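Local coordinates for hydrazine synthase subunit alpha (Candidatus Kuenenia stuttgartiensis, PDB 5C2V), which catalyses the second half-reaction of hydrazine synthesis in anaerobic ammonium oxidation, condensing hydroxylamine delivered from the gamma subunit with ammonia, at residues L115-T119 and R189-Q193; A132-E138 and K162-I166; T437-Q441 and G558-G562; H456-V462 and Q509-G515. All coordinates share one frame; numbering follows the deposited sequence.

Overall arrangement
The four contacts fall into two pairs on the chain. Contacts 1 and 2 belong to the N-terminal domain with its six-bladed beta-propeller; their centres are 13 Å apart and they meet where strands 154-171 and 186-191 run side by side, the Leu190 O to Ile166 N distance being 2.9 Å. Contacts 3 and 4, 14 Å apart between centres, lie by the middle-domain heme. Contact 3 carries Cys559 and His560, which hold heme and zinc; contact 4, whose Val462 side chain is about 6 Å from the heme, packs against it, Thr437 CG2 reaching Ile459 CG1 at 3.7 Å. Between the pairs the gap is wide: centres of contacts 1 and 3 are 42 Å apart, nearest atoms about 26 Å.

Contact 1 of 4, residues L115-T119 and R189-Q193; sequences LRQMT and RLDTQ
Arg116 reaches across to the backbone of Thr192, its NH2 giving a hydrogen bond to Thr192 O at 2.8 Å with an N-H...O angle of 157°. The carbonyl oxygen sits at the edge of the guanidinium, in its plane, and the donor in turn lies in the plane of the carbonyl. The arginine gets there fully stretched: CG is anti to the backbone N (chi1 -177°) and the chain stays extended as far as NE. Beside this polar bridge the contact is apolar. Met118 CE rests 3.7 Å from Leu190 CD2 and 3.8 Å from Thr192 CG2, and the same methyl lies over the centre of one guanidinium face, 4.1 Å above the plane of Arg116. The methionine is folded at both chi2 and chi3, while Leu190 crosses it at about a right angle and puts its other branch, CD1, 3.6 Å from Thr119 CG2. Two sheets of the N-terminal propeller domain are joined here, the outermost strand 116-117 of one and strand 186-191 of the next, through side chains and without backbone pairing between them. Further out, Arg116 NH2 has a second acceptor in Leu214 O, and Thr119 OG1 is bound to Ile105 N. Thr192 OG1 is held by Thr163 OG1. Where strand 186-191 ends, Asp191 OD1 accepts from Gln193 N at 2.9 Å, an Asx turn, and Asp191 OD2 takes Ile198 N at helix 196-201.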
loop_
_atom_site.group_PDB
_atom_site.type_symbol
_atom_site.label_atom_id
_atom_site.label_comp_id
_atom_site.label_asym_id
_atom_site.label_seq_id
_atom_site.Cartn_x
_atom_site.Cartn_y
_atom_site.Cartn_z
ATOM N N LEU D 115 23.820 15.932 42.686
ATOM C CA LEU D 115 22.486 15.747 42.123
ATOM C C LEU D 115 21.742 17.079 42.003
ATOM O O LEU D 115 21.538 17.776 42.998
ATOM C CB LEU D 115 21.687 14.756 42.978
ATOM C CG LEU D 115 20.358 14.196 42.453
ATOM C CD1 LEU D 115 19.179 15.080 42.845
ATOM C CD2 LEU D 115 20.408 14.005 40.944
ATOM N N ARG D 116 21.329 17.420 40.784
ATOM C CA ARG D 116 20.629 18.677 40.525
ATOM C C ARG D 116 19.357 18.456 39.703
ATOM O O ARG D 116 19.333 17.624 38.795
ATOM C CB ARG D 116 21.554 19.664 39.804
ATOM C CG ARG D 116 20.933 21.031 39.556
ATOM C CD ARG D 116 21.788 21.882 38.629
ATOM N NE ARG D 116 21.114 23.126 38.269
ATOM C CZ ARG D 116 21.538 23.963 37.327
ATOM N NH1 ARG D 116 22.640 23.690 36.642
ATOM N NH2 ARG D 116 20.857 25.071 37.068
ATOM N N GLN D 117 18.305 19.207 40.022
ATOM C CA GLN D 117 17.017 19.075 39.342
ATOM C C GLN D 117 16.833 20.111 38.233
ATOM O O GLN D 117 16.776 21.311 38.496
ATOM C CB GLN D 117 15.873 19.197 40.348
ATOM C CG GLN D 117 14.495 18.990 39.743
ATOM C CD GLN D 117 13.382 19.167 40.756
ATOM O OE1 GLN D 117 13.625 19.215 41.962
ATOM N NE2 GLN D 117 12.149 19.267 40.270
ATOM N N MET D 118 16.744 19.635 36.994
ATOM C CA MET D 118 16.627 20.510 35.830
ATOM C C MET D 118 15.208 21.008 35.526
ATOM O O MET D 118 15.023 22.179 35.194
ATOM C CB MET D 118 17.191 19.800 34.601
ATOM C CG MET D 118 18.619 19.337 34.797
ATOM S SD MET D 118 19.599 20.626 35.586
ATOM C CE MET D 118 19.786 21.777 34.228
ATOM N N THR D 119 14.213 20.129 35.631
ATOM C CA THR D 119 12.854 20.479 35.208
ATOM C C THR D 119 11.796 20.305 36.296
ATOM O O THR D 119 11.728 19.268 36.948
ATOM C CB THR D 119 12.415 19.640 33.988
ATOM O OG1 THR D 119 12.633 18.249 34.255
ATOM C CG2 THR D 119 13.200 20.039 32.753
ATOM N N ARG D 189 14.177 23.135 24.440
ATOM C CA ARG D 189 15.545 23.544 24.727
ATOM C C ARG D 189 15.590 24.152 26.125
ATOM O O ARG D 189 14.662 24.850 26.544
ATOM C CB ARG D 189 16.069 24.530 23.678
ATOM C CG ARG D 189 15.376 25.881 23.646
ATOM C CD ARG D 189 16.094 26.825 22.691
ATOM N NE ARG D 189 15.391 28.094 22.528
ATOM C CZ ARG D 189 15.826 29.094 21.767
ATOM N NH1 ARG D 189 16.967 28.974 21.102
ATOM N NH2 ARG D 189 15.123 30.215 21.674
ATOM N N LEU D 190 16.668 23.872 26.848
ATOM C CA LEU D 190 16.761 24.245 28.253
ATOM C C LEU D 190 18.072 24.954 28.573
ATOM O O LEU D 190 19.156 24.396 28.388
ATOM C CB LEU D 190 16.602 22.999 29.134
ATOM C CG LEU D 190 16.702 23.115 30.658
ATOM C CD1 LEU D 190 15.769 22.117 31.311
ATOM C CD2 LEU D 190 18.123 22.873 31.139
ATOM N N ASP D 191 17.960 26.189 29.051
ATOM C CA ASP D 191 19.111 26.923 29.554
ATOM C C ASP D 191 19.377 26.502 30.994
ATOM O O ASP D 191 18.507 26.631 31.870
ATOM C CB ASP D 191 18.883 28.434 29.462
ATOM C CG ASP D 191 20.175 29.228 29.560
ATOM O OD1 ASP D 191 21.061 28.844 30.353
ATOM O OD2 ASP D 191 20.308 30.238 28.839
ATOM N N THR D 192 20.586 25.994 31.217
ATOM C CA THR D 192 20.994 25.449 32.505
ATOM C C THR D 192 21.455 26.525 33.483
ATOM O O THR D 192 21.525 26.284 34.687
ATOM C CB THR D 192 22.137 24.426 32.337
ATOM O OG1 THR D 192 23.308 25.091 31.844
ATOM C CG2 THR D 192 21.739 23.329 31.362
ATOM N N GLN D 193 21.774 27.706 32.965
ATOM C CA GLN D 193 22.304 28.771 33.810
ATOM C C GLN D 193 21.234 29.755 34.274
ATOM O O GLN D 193 21.535 30.707 34.993
ATOM C CB GLN D 193 23.427 29.516 33.083
ATOM C CG GLN D 193 24.704 28.699 32.947
ATOM C CD GLN D 193 25.222 28.187 34.282
ATOM O OE1 GLN D 193 24.969 28.780 35.332
ATOM N NE2 GLN D 193 25.948 27.076 34.246
#

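Contact 2 of 4, residues A132-E138 and K162-I166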
loop_
_atom_site.group_PDB
_atom_site.type_symbol
_atom_site.label_atom_id
_atom_site.label_comp_id
_atom_site.label_asym_id
_atom_site.label_seq_id
_atom_site.Cartn_x
_atom_site.Cartn_y
_atom_site.Cartn_z
ATOM N N ALA D 132 26.048 21.874 23.004
ATOM C CA ALA D 132 26.935 22.905 23.500
ATOM C C ALA D 132 26.805 24.143 22.627
ATOM O O ALA D 132 27.262 24.177 21.484
ATOM C CB ALA D 132 28.358 22.399 23.529
ATOM N N ALA D 133 26.176 25.164 23.199
ATOM C CA ALA D 133 25.848 26.388 22.484
ATOM C C ALA D 133 26.586 27.563 23.101
ATOM O O ALA D 133 26.266 27.998 24.207
ATOM C CB ALA D 133 24.347 26.630 22.505
ATOM N N GLY D 134 27.571 28.082 22.378
ATOM C CA GLY D 134 28.443 29.101 22.926
ATOM C C GLY D 134 29.410 28.505 23.930
ATOM O O GLY D 134 30.158 29.225 24.587
ATOM N N SER D 135 29.371 27.182 24.070
ATOM C CA SER D 135 30.324 26.463 24.906
ATOM C C SER D 135 31.078 25.434 24.076
ATOM O O SER D 135 30.513 24.435 23.655
ATOM C CB SER D 135 29.612 25.778 26.074
ATOM O OG SER D 135 28.629 26.625 26.644
ATOM N N ILE D 136 32.361 25.672 23.854
ATOM C CA ILE D 136 33.189 24.720 23.131
ATOM C C ILE D 136 34.336 24.324 24.044
ATOM O O ILE D 136 34.495 23.153 24.390
ATOM C CB ILE D 136 33.711 25.297 21.803
ATOM C CG1 ILE D 136 32.537 25.590 20.867
ATOM C CG2 ILE D 136 34.674 24.328 21.136
ATOM C CD1 ILE D 136 31.632 24.400 20.623
ATOM N N GLU D 137 35.138 25.314 24.424
ATOM C CA GLU D 137 36.176 25.121 25.424
ATOM C C GLU D 137 35.671 25.514 26.811
ATOM O O GLU D 137 34.884 26.452 26.955
ATOM C CB GLU D 137 37.419 25.929 25.065
ATOM C CG GLU D 137 37.122 27.240 24.360
ATOM C CD GLU D 137 38.379 27.948 23.894
ATOM O OE1 GLU D 137 39.149 27.338 23.122
ATOM O OE2 GLU D 137 38.593 29.113 24.292
ATOM N N GLU D 138 36.122 24.779 27.824
ATOM C CA GLU D 138 35.693 24.991 29.203
ATOM C C GLU D 138 36.109 26.358 29.731
ATOM O O GLU D 138 37.207 26.838 29.445
ATOM C CB GLU D 138 36.265 23.899 30.106
ATOM C CG GLU D 138 36.160 22.501 29.530
ATOM C CD GLU D 138 36.781 21.459 30.434
ATOM O OE1 GLU D 138 37.292 20.446 29.912
ATOM O OE2 GLU D 138 36.761 21.655 31.667
ATOM N N LYS D 162 30.197 28.592 30.983
ATOM C CA LYS D 162 29.836 27.944 29.734
ATOM C C LYS D 162 29.727 26.450 29.982
ATOM O O LYS D 162 30.725 25.758 30.180
ATOM C CB LYS D 162 30.861 28.235 28.635
ATOM C CG LYS D 162 31.115 29.711 28.386
ATOM C CD LYS D 162 32.180 29.900 27.319
ATOM C CE LYS D 162 33.509 29.314 27.764
ATOM N NZ LYS D 162 34.428 29.067 26.619
ATOM N N THR D 163 28.493 25.965 29.954
ATOM C CA THR D 163 28.195 24.567 30.213
ATOM C C THR D 163 27.515 23.999 28.984
ATOM O O THR D 163 28.032 23.093 28.328
ATOM C CB THR D 163 27.291 24.391 31.448
ATOM O OG1 THR D 163 26.183 25.296 31.362
ATOM C CG2 THR D 163 28.068 24.683 32.721
ATOM N N GLY D 164 26.347 24.549 28.677
ATOM C CA GLY D 164 25.631 24.179 27.476
ATOM C C GLY D 164 24.133 24.311 27.629
ATOM O O GLY D 164 23.633 24.961 28.547
ATOM N N MET D 165 23.419 23.681 26.708
ATOM C CA MET D 165 21.969 23.648 26.720
ATOM C C MET D 165 21.527 22.197 26.815
ATOM O O MET D 165 22.303 21.288 26.517
ATOM C CB MET D 165 21.402 24.304 25.461
ATOM C CG MET D 165 21.852 25.739 25.244
ATOM S SD MET D 165 20.990 26.903 26.312
ATOM C CE MET D 165 19.314 26.723 25.706
ATOM N N ILE D 166 20.289 21.972 27.241
ATOM C CA ILE D 166 19.761 20.616 27.290
ATOM C C ILE D 166 18.513 20.479 26.428
ATOM O O ILE D 166 17.489 21.104 26.696
ATOM C CB ILE D 166 19.434 20.181 28.730
ATOM C CG1 ILE D 166 20.719 20.036 29.545
ATOM C CG2 ILE D 166 18.673 18.865 28.726
ATOM C CD1 ILE D 166 20.499 19.500 30.942
#
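Lys162 lies along the 132-138 loop and delivers its ammonium to Glu137 O, the hydrogen bond from NZ measuring 2.7 Å. The donor stands 28° out of the carbonyl plane. The lysine chain starts with CG anti to the carbonyl carbon (chi1 -55°) and runs straight through chi2, which brings CD within 3.5 Å of Gly134 O; the bend at chi3 (-62°) then turns CE and NZ to Glu137 O. The Glu137 side chain runs beside the lysine and points the same way, but its OE2 stays 4.8 Å from Lys162 NZ, too far for an ion pair. NZ finds its carboxylate instead in Glu22 of the gamma subunit, with which it forms a salt bridge.

Nearer the start of the lysine, Ser135 is packed against the other segment, its OG 3.4 Å from Lys162 CB. At the far end Ala133 CB touches Met165 CG at 3.8 Å; beyond that atom the methionine folds at chi2 and chi3 and turns away. Next to Ala133 the backbones come close, Ala132 CA lying 4.4 Å from Gly164 CA.

The loop links strands 124-131 and 139-146, both antiparallel partners of strand 154-171, so the contact closes a connection within one sheet of the propeller domain. Helix 196-201 covers Ala133 and Met165 through Ile201 and Ile197, and strand 186-191 follows beyond Met165 and Ile166.

Contact 3 of 4, residues T437-Q441 and G558-G562. With ZN (zinc ion), chain B; HEC (heme c), chain C.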
loop_
_atom_site.group_PDB
_atom_site.type_symbol
_atom_site.label_atom_id
_atom_site.label_comp_id
_atom_site.label_asym_id
_atom_site.label_seq_id
_atom_site.Cartn_x
_atom_site.Cartn_y
_atom_site.Cartn_z
ATOM N N THR D 437 2.458 25.604 -7.700
ATOM C CA THR D 437 2.006 24.605 -8.661
ATOM C C THR D 437 3.085 23.560 -8.926
ATOM O O THR D 437 2.882 22.624 -9.699
ATOM C CB THR D 437 1.598 25.254 -9.996
ATOM O OG1 THR D 437 2.772 25.662 -10.710
ATOM C CG2 THR D 437 0.706 26.462 -9.752
ATOM N N LEU D 438 4.232 23.727 -8.277
ATOM C CA LEU D 438 5.372 22.840 -8.480
ATOM C C LEU D 438 5.356 21.681 -7.487
ATOM O O LEU D 438 5.461 21.891 -6.279
ATOM C CB LEU D 438 6.678 23.626 -8.357
ATOM C CG LEU D 438 7.982 22.853 -8.556
ATOM C CD1 LEU D 438 8.108 22.360 -9.988
ATOM C CD2 LEU D 438 9.174 23.715 -8.172
ATOM N N SER D 439 5.231 20.460 -8.001
ATOM C CA SER D 439 5.129 19.281 -7.145
ATOM C C SER D 439 5.670 18.018 -7.806
ATOM O O SER D 439 5.728 17.922 -9.032
ATOM C CB SER D 439 3.673 19.052 -6.734
ATOM O OG SER D 439 3.573 17.995 -5.795
ATOM N N ASP D 440 6.064 17.052 -6.981
ATOM C CA ASP D 440 6.456 15.736 -7.473
ATOM C C ASP D 440 5.274 14.775 -7.390
ATOM O O ASP D 440 5.380 13.603 -7.751
ATOM C CB ASP D 440 7.654 15.191 -6.685
ATOM C CG ASP D 440 7.293 14.781 -5.264
ATOM O OD1 ASP D 440 6.275 15.269 -4.730
ATOM O OD2 ASP D 440 8.037 13.968 -4.677
ATOM N N GLN D 441 4.146 15.287 -6.905
ATOM C CA GLN D 441 2.942 14.484 -6.732
ATOM C C GLN D 441 2.094 14.474 -7.997
ATOM O O GLN D 441 1.968 15.494 -8.674
ATOM C CB GLN D 441 2.117 15.004 -5.552
ATOM C CG GLN D 441 2.783 14.815 -4.201
ATOM C CD GLN D 441 2.987 13.355 -3.854
ATOM O OE1 GLN D 441 4.105 12.920 -3.579
ATOM N NE2 GLN D 441 1.903 12.587 -3.863
ATOM N N GLY D 558 8.681 24.816 -3.766
ATOM C CA GLY D 558 7.457 24.340 -4.372
ATOM C C GLY D 558 6.551 23.632 -3.393
ATOM O O GLY D 558 6.773 23.671 -2.183
ATOM N N CYS D 559 5.522 22.981 -3.921
ATOM C CA CYS D 559 4.586 22.261 -3.077
ATOM C C CYS D 559 4.989 20.793 -3.084
ATOM O O CYS D 559 4.724 20.071 -4.041
ATOM C CB CYS D 559 3.159 22.462 -3.600
ATOM S SG CYS D 559 1.852 21.512 -2.808
ATOM N N HIS D 560 5.603 20.364 -1.985
ATOM C CA HIS D 560 6.262 19.060 -1.888
ATOM C C HIS D 560 7.097 18.743 -3.132
ATOM O O HIS D 560 7.006 17.649 -3.682
ATOM C CB HIS D 560 5.240 17.946 -1.644
ATOM C CG HIS D 560 5.846 16.695 -1.084
ATOM N ND1 HIS D 560 6.264 15.649 -1.879
ATOM C CD2 HIS D 560 6.116 16.328 0.192
ATOM C CE1 HIS D 560 6.758 14.690 -1.116
ATOM N NE2 HIS D 560 6.681 15.076 0.144
ATOM N N TYR D 561 7.902 19.704 -3.581
ATOM C CA TYR D 561 8.733 19.504 -4.766
ATOM C C TYR D 561 10.005 18.722 -4.437
ATOM O O TYR D 561 10.628 18.130 -5.320
ATOM C CB TYR D 561 9.086 20.850 -5.410
ATOM C CG TYR D 561 10.240 20.787 -6.391
ATOM C CD1 TYR D 561 10.080 20.220 -7.650
ATOM C CD2 TYR D 561 11.489 21.296 -6.057
ATOM C CE1 TYR D 561 11.132 20.160 -8.548
ATOM C CE2 TYR D 561 12.546 21.241 -6.947
ATOM C CZ TYR D 561 12.362 20.672 -8.190
ATOM O OH TYR D 561 13.412 20.616 -9.079
ATOM N N GLY D 562 10.375 18.700 -3.161
ATOM C CA GLY D 562 11.580 18.008 -2.744
ATOM C C GLY D 562 12.727 18.924 -2.364
ATOM O O GLY D 562 13.831 18.456 -2.085
HETATM ZN ZN ZN B . 6.674 13.837 1.781
HETATM FE FE HEC C . 5.106 20.791 2.284
HETATM C CHA HEC C . 4.958 17.528 3.406
HETATM C CHB HEC C . 7.396 21.509 4.732
HETATM C CHC HEC C . 4.973 24.137 1.444
HETATM C CHD HEC C . 2.653 20.139 -0.021
HETATM N NA HEC C . 6.009 19.719 3.782
HETATM C C1A HEC C . 5.799 18.386 4.076
HETATM C C2A HEC C . 6.620 18.041 5.215
HETATM C C3A HEC C . 7.292 19.134 5.586
HETATM C C4A HEC C . 6.923 20.215 4.692
HETATM C CMA HEC C . 8.290 19.237 6.760
HETATM C CAA HEC C . 6.689 16.647 5.877
HETATM C CBA HEC C . 7.916 15.891 5.378
HETATM C CGA HEC C . 7.773 15.540 3.918
HETATM O O1A HEC C . 8.726 15.804 3.141
HETATM O O2A HEC C . 6.708 15.000 3.527
HETATM N NB HEC C . 5.922 22.545 3.055
HETATM C C1B HEC C . 7.034 22.529 3.879
HETATM C C2B HEC C . 7.753 23.770 3.678
HETATM C C3B HEC C . 7.089 24.500 2.780
HETATM C C4B HEC C . 5.922 23.745 2.364
HETATM C CMB HEC C . 9.057 24.185 4.391
HETATM C CAB HEC C . 7.516 25.898 2.275
HETATM C CBB HEC C . 6.488 26.957 2.732
HETATM N NC HEC C . 4.052 21.924 0.917
HETATM C C1C HEC C . 4.077 23.302 0.813
HETATM C C2C HEC C . 3.073 23.697 -0.155
HETATM C C3C HEC C . 2.366 22.609 -0.473
HETATM C C4C HEC C . 3.010 21.461 0.139
HETATM C CMC HEC C . 2.666 25.152 -0.475
HETATM C CAC HEC C . 1.156 22.576 -1.433
HETATM C CBC HEC C . -0.114 22.187 -0.645
HETATM N ND HEC C . 3.974 19.100 1.779
HETATM C C1D HEC C . 3.028 19.073 0.760
HETATM C C2D HEC C . 2.490 17.738 0.645
HETATM C C3D HEC C . 3.218 16.919 1.717
HETATM C C4D HEC C . 4.111 17.848 2.370
HETATM C CMD HEC C . 1.419 17.251 -0.354
HETATM C CAD HEC C . 3.037 15.424 2.051
HETATM C CBD HEC C . 1.634 15.213 2.605
HETATM C CGD HEC C . 1.424 13.756 2.905
HETATM O O1D HEC C . 0.260 13.375 3.182
HETATM O O2D HEC C . 2.413 12.978 2.860
HETATM O O HOH W 1 4.890 12.725 1.779
#
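This contact belongs to the heme and zinc site of the middle domain: 558-562 includes the end of the c-type heme attachment motif, with Cys559 SG bonded to HEC CAC and His560 following it, and 437-441 runs along its outer side. Unlike the histidine of a classical CXXCH motif, His560 turns to the zinc ion, its NE2 2.0 Å from the metal, while Tyr564 is the axial ligand of the heme iron. The heme propionate oxygen O2A, water 1 and Cys276 complete the zinc coordination. The other ring nitrogen, His560 ND1, donates to Asp440 OD1 at 2.9 Å and 169°; the acceptor lies in the imidazole plane, and the carboxylate is met on its syn side, its own plane turned 38° from the ring. With CG set between its backbone N and carbonyl carbon (chi1 71°), Asp440 curls back to this nitrogen. A backbone bond, Cys559 N to Leu438 O at 2.6 Å, and a weak one from the Ser439 hydroxyl OG to Cys559 O join the two loops. Ser439 OG also accepts from Gln441 N, forming an ST turn. Leu438 CD2 makes a CH-pi contact over one face of the Tyr561 ring, 3.8 Å from its centroid; Tyr561 OH is bound to Arg567. Together with the zinc bond, Asp440 helps hold the imidazole's rotation, and it probably makes NE2 a stronger donor to zinc.

Contact 4 of 4, residues H456-V462 and Q509-G515; sequences HGDIKAV and QYVESDG
Val462 and Gln509 form an antiparallel hydrogen-bonded pair, with bonds in both directions: Val462 N to Gln509 O at 2.9 Å and Gln509 N to Val462 O at 3.0 Å. They join strands 461-467 and 503-510 of the middle-domain sheet. Ala461 and Tyr510 make the next, non-hydrogen-bonded pair. Past the strand ends one more backbone bond follows, Val511 N to Lys460 O at 2.7 Å, with the donor tilted 33° from the carbonyl plane.

Apolar packing centres on Val511. Its CG2, set anti to the carbonyl carbon, lies 3.7 Å from Val462 CG1, the two valines crossing at about a right angle; the same methyl reaches Ile459 CG2 more distantly. The Val462 side chain in turn comes within about 6 Å of the heme.

Water-mediated bonds bridge the loops beyond. Water 2 accepts from Gly457 N and donates to Ile459 O and to Glu512 O, the carbonyl that also closes the type I turn 512-515 by accepting from Gly515 N.

A direct side-chain-to-backbone bond lies within 456-462, where Lys460 NZ folds back onto Gly457 O at 2.7 Å.

The last interaction is a carbonyl over a ring. His456 packs against the turn, and Asp514 O stands 3.1 Å above the centre of the imidazole face, while His456 NE2 makes a weak bond to Asp435 OD2.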
loop_
_atom_site.group_PDB
_atom_site.type_symbol
_atom_site.label_atom_id
_atom_site.label_comp_id
_atom_site.label_asym_id
_atom_site.label_seq_id
_atom_site.Cartn_x
_atom_site.Cartn_y
_atom_site.Cartn_z
ATOM N N HIS D 456 0.503 27.958 -13.757
ATOM C CA HIS D 456 0.576 29.299 -13.192
ATOM C C HIS D 456 -0.691 30.084 -13.509
ATOM O O HIS D 456 -1.102 30.179 -14.665
ATOM C CB HIS D 456 1.807 30.039 -13.718
ATOM C CG HIS D 456 3.104 29.471 -13.232
ATOM N ND1 HIS D 456 4.325 29.888 -13.716
ATOM C CD2 HIS D 456 3.371 28.521 -12.307
ATOM C CE1 HIS D 456 5.289 29.217 -13.109
ATOM N NE2 HIS D 456 4.735 28.381 -12.248
ATOM N N GLY D 457 -1.310 30.634 -12.471
ATOM C CA GLY D 457 -2.543 31.381 -12.625
ATOM C C GLY D 457 -3.763 30.568 -12.239
ATOM O O GLY D 457 -4.810 31.127 -11.915
ATOM N N ASP D 458 -3.631 29.245 -12.265
ATOM C CA ASP D 458 -4.730 28.367 -11.876
ATOM C C ASP D 458 -4.919 28.384 -10.366
ATOM O O ASP D 458 -6.032 28.210 -9.870
ATOM C CB ASP D 458 -4.485 26.936 -12.360
ATOM C CG ASP D 458 -4.547 26.813 -13.869
ATOM O OD1 ASP D 458 -5.329 27.557 -14.496
ATOM O OD2 ASP D 458 -3.814 25.970 -14.427
ATOM N N ILE D 459 -3.829 28.599 -9.637
ATOM C CA ILE D 459 -3.911 28.695 -8.187
ATOM C C ILE D 459 -4.069 30.156 -7.789
ATOM O O ILE D 459 -3.134 30.948 -7.897
ATOM C CB ILE D 459 -2.665 28.098 -7.508
ATOM C CG1 ILE D 459 -2.509 26.623 -7.885
ATOM C CG2 ILE D 459 -2.747 28.261 -5.999
ATOM C CD1 ILE D 459 -3.691 25.762 -7.489
ATOM N N LYS D 460 -5.266 30.500 -7.330
ATOM C CA LYS D 460 -5.594 31.877 -6.978
ATOM C C LYS D 460 -5.136 32.253 -5.575
ATOM O O LYS D 460 -4.621 33.348 -5.352
ATOM C CB LYS D 460 -7.097 32.108 -7.114
ATOM C CG LYS D 460 -7.622 31.906 -8.524
ATOM C CD LYS D 460 -6.818 32.704 -9.535
ATOM C CE LYS D 460 -7.439 32.623 -10.918
ATOM N NZ LYS D 460 -6.566 33.243 -11.952
ATOM N N ALA D 461 -5.331 31.341 -4.629
ATOM C CA ALA D 461 -5.029 31.625 -3.233
ATOM C C ALA D 461 -4.625 30.371 -2.468
ATOM O O ALA D 461 -4.519 29.285 -3.035
ATOM C CB ALA D 461 -6.225 32.287 -2.563
ATOM N N VAL D 462 -4.393 30.543 -1.171
ATOM C CA VAL D 462 -4.073 29.442 -0.277
ATOM C C VAL D 462 -4.835 29.584 1.034
ATOM O O VAL D 462 -5.001 30.694 1.559
ATOM C CB VAL D 462 -2.557 29.353 0.026
ATOM C CG1 VAL D 462 -1.783 28.918 -1.209
ATOM C CG2 VAL D 462 -2.028 30.676 0.563
ATOM N N GLN D 509 -4.548 33.599 1.904
ATOM C CA GLN D 509 -3.593 34.518 1.290
ATOM C C GLN D 509 -3.544 34.339 -0.222
ATOM O O GLN D 509 -3.497 33.218 -0.713
ATOM C CB GLN D 509 -2.199 34.321 1.886
ATOM C CG GLN D 509 -1.204 35.387 1.468
ATOM C CD GLN D 509 -1.643 36.778 1.879
ATOM O OE1 GLN D 509 -1.599 37.716 1.083
ATOM N NE2 GLN D 509 -2.070 36.919 3.128
ATOM N N TYR D 510 -3.547 35.443 -0.963
ATOM C CA TYR D 510 -3.569 35.364 -2.421
ATOM C C TYR D 510 -2.264 34.808 -2.984
ATOM O O TYR D 510 -1.224 34.839 -2.326
ATOM C CB TYR D 510 -3.864 36.738 -3.036
ATOM C CG TYR D 510 -2.836 37.812 -2.743
ATOM C CD1 TYR D 510 -1.726 37.982 -3.562
ATOM C CD2 TYR D 510 -2.990 38.670 -1.662
ATOM C CE1 TYR D 510 -0.789 38.966 -3.302
ATOM C CE2 TYR D 510 -2.059 39.657 -1.395
ATOM C CZ TYR D 510 -0.961 39.801 -2.218
ATOM O OH TYR D 510 -0.032 40.782 -1.957
ATOM N N VAL D 511 -2.336 34.289 -4.207
ATOM C CA VAL D 511 -1.170 33.738 -4.886
ATOM C C VAL D 511 -0.880 34.518 -6.166
ATOM O O VAL D 511 -1.790 34.819 -6.938
ATOM C CB VAL D 511 -1.370 32.241 -5.222
ATOM C CG1 VAL D 511 -0.226 31.720 -6.079
ATOM C CG2 VAL D 511 -1.492 31.425 -3.947
ATOM N N GLU D 512 0.391 34.846 -6.383
ATOM C CA GLU D 512 0.804 35.600 -7.561
ATOM C C GLU D 512 0.609 34.786 -8.836
ATOM O O GLU D 512 0.499 33.561 -8.792
ATOM C CB GLU D 512 2.266 36.037 -7.437
ATOM C CG GLU D 512 2.555 36.944 -6.250
ATOM C CD GLU D 512 1.990 38.341 -6.424
ATOM O OE1 GLU D 512 1.924 39.083 -5.422
ATOM O OE2 GLU D 512 1.623 38.702 -7.562
ATOM N N SER D 513 0.564 35.481 -9.969
ATOM C CA SER D 513 0.310 34.854 -11.263
ATOM C C SER D 513 1.364 33.813 -11.643
ATOM O O SER D 513 1.108 32.944 -12.475
ATOM C CB SER D 513 0.229 35.922 -12.357
ATOM O OG SER D 513 1.480 36.560 -12.542
ATOM N N ASP D 514 2.544 33.902 -11.037
ATOM C CA ASP D 514 3.617 32.957 -11.330
ATOM C C ASP D 514 3.620 31.787 -10.348
ATOM O O ASP D 514 4.484 30.913 -10.417
ATOM C CB ASP D 514 4.977 33.664 -11.315
ATOM C CG ASP D 514 5.366 34.156 -9.934
ATOM O OD1 ASP D 514 4.462 34.468 -9.133
ATOM O OD2 ASP D 514 6.581 34.232 -9.652
ATOM N N GLY D 515 2.654 31.780 -9.436
ATOM C CA GLY D 515 2.509 30.688 -8.488
ATOM C C GLY D 515 3.219 30.925 -7.170
ATOM O O GLY D 515 3.267 30.039 -6.316
HETATM O O HOH W 2 -0.975 30.871 -9.699
#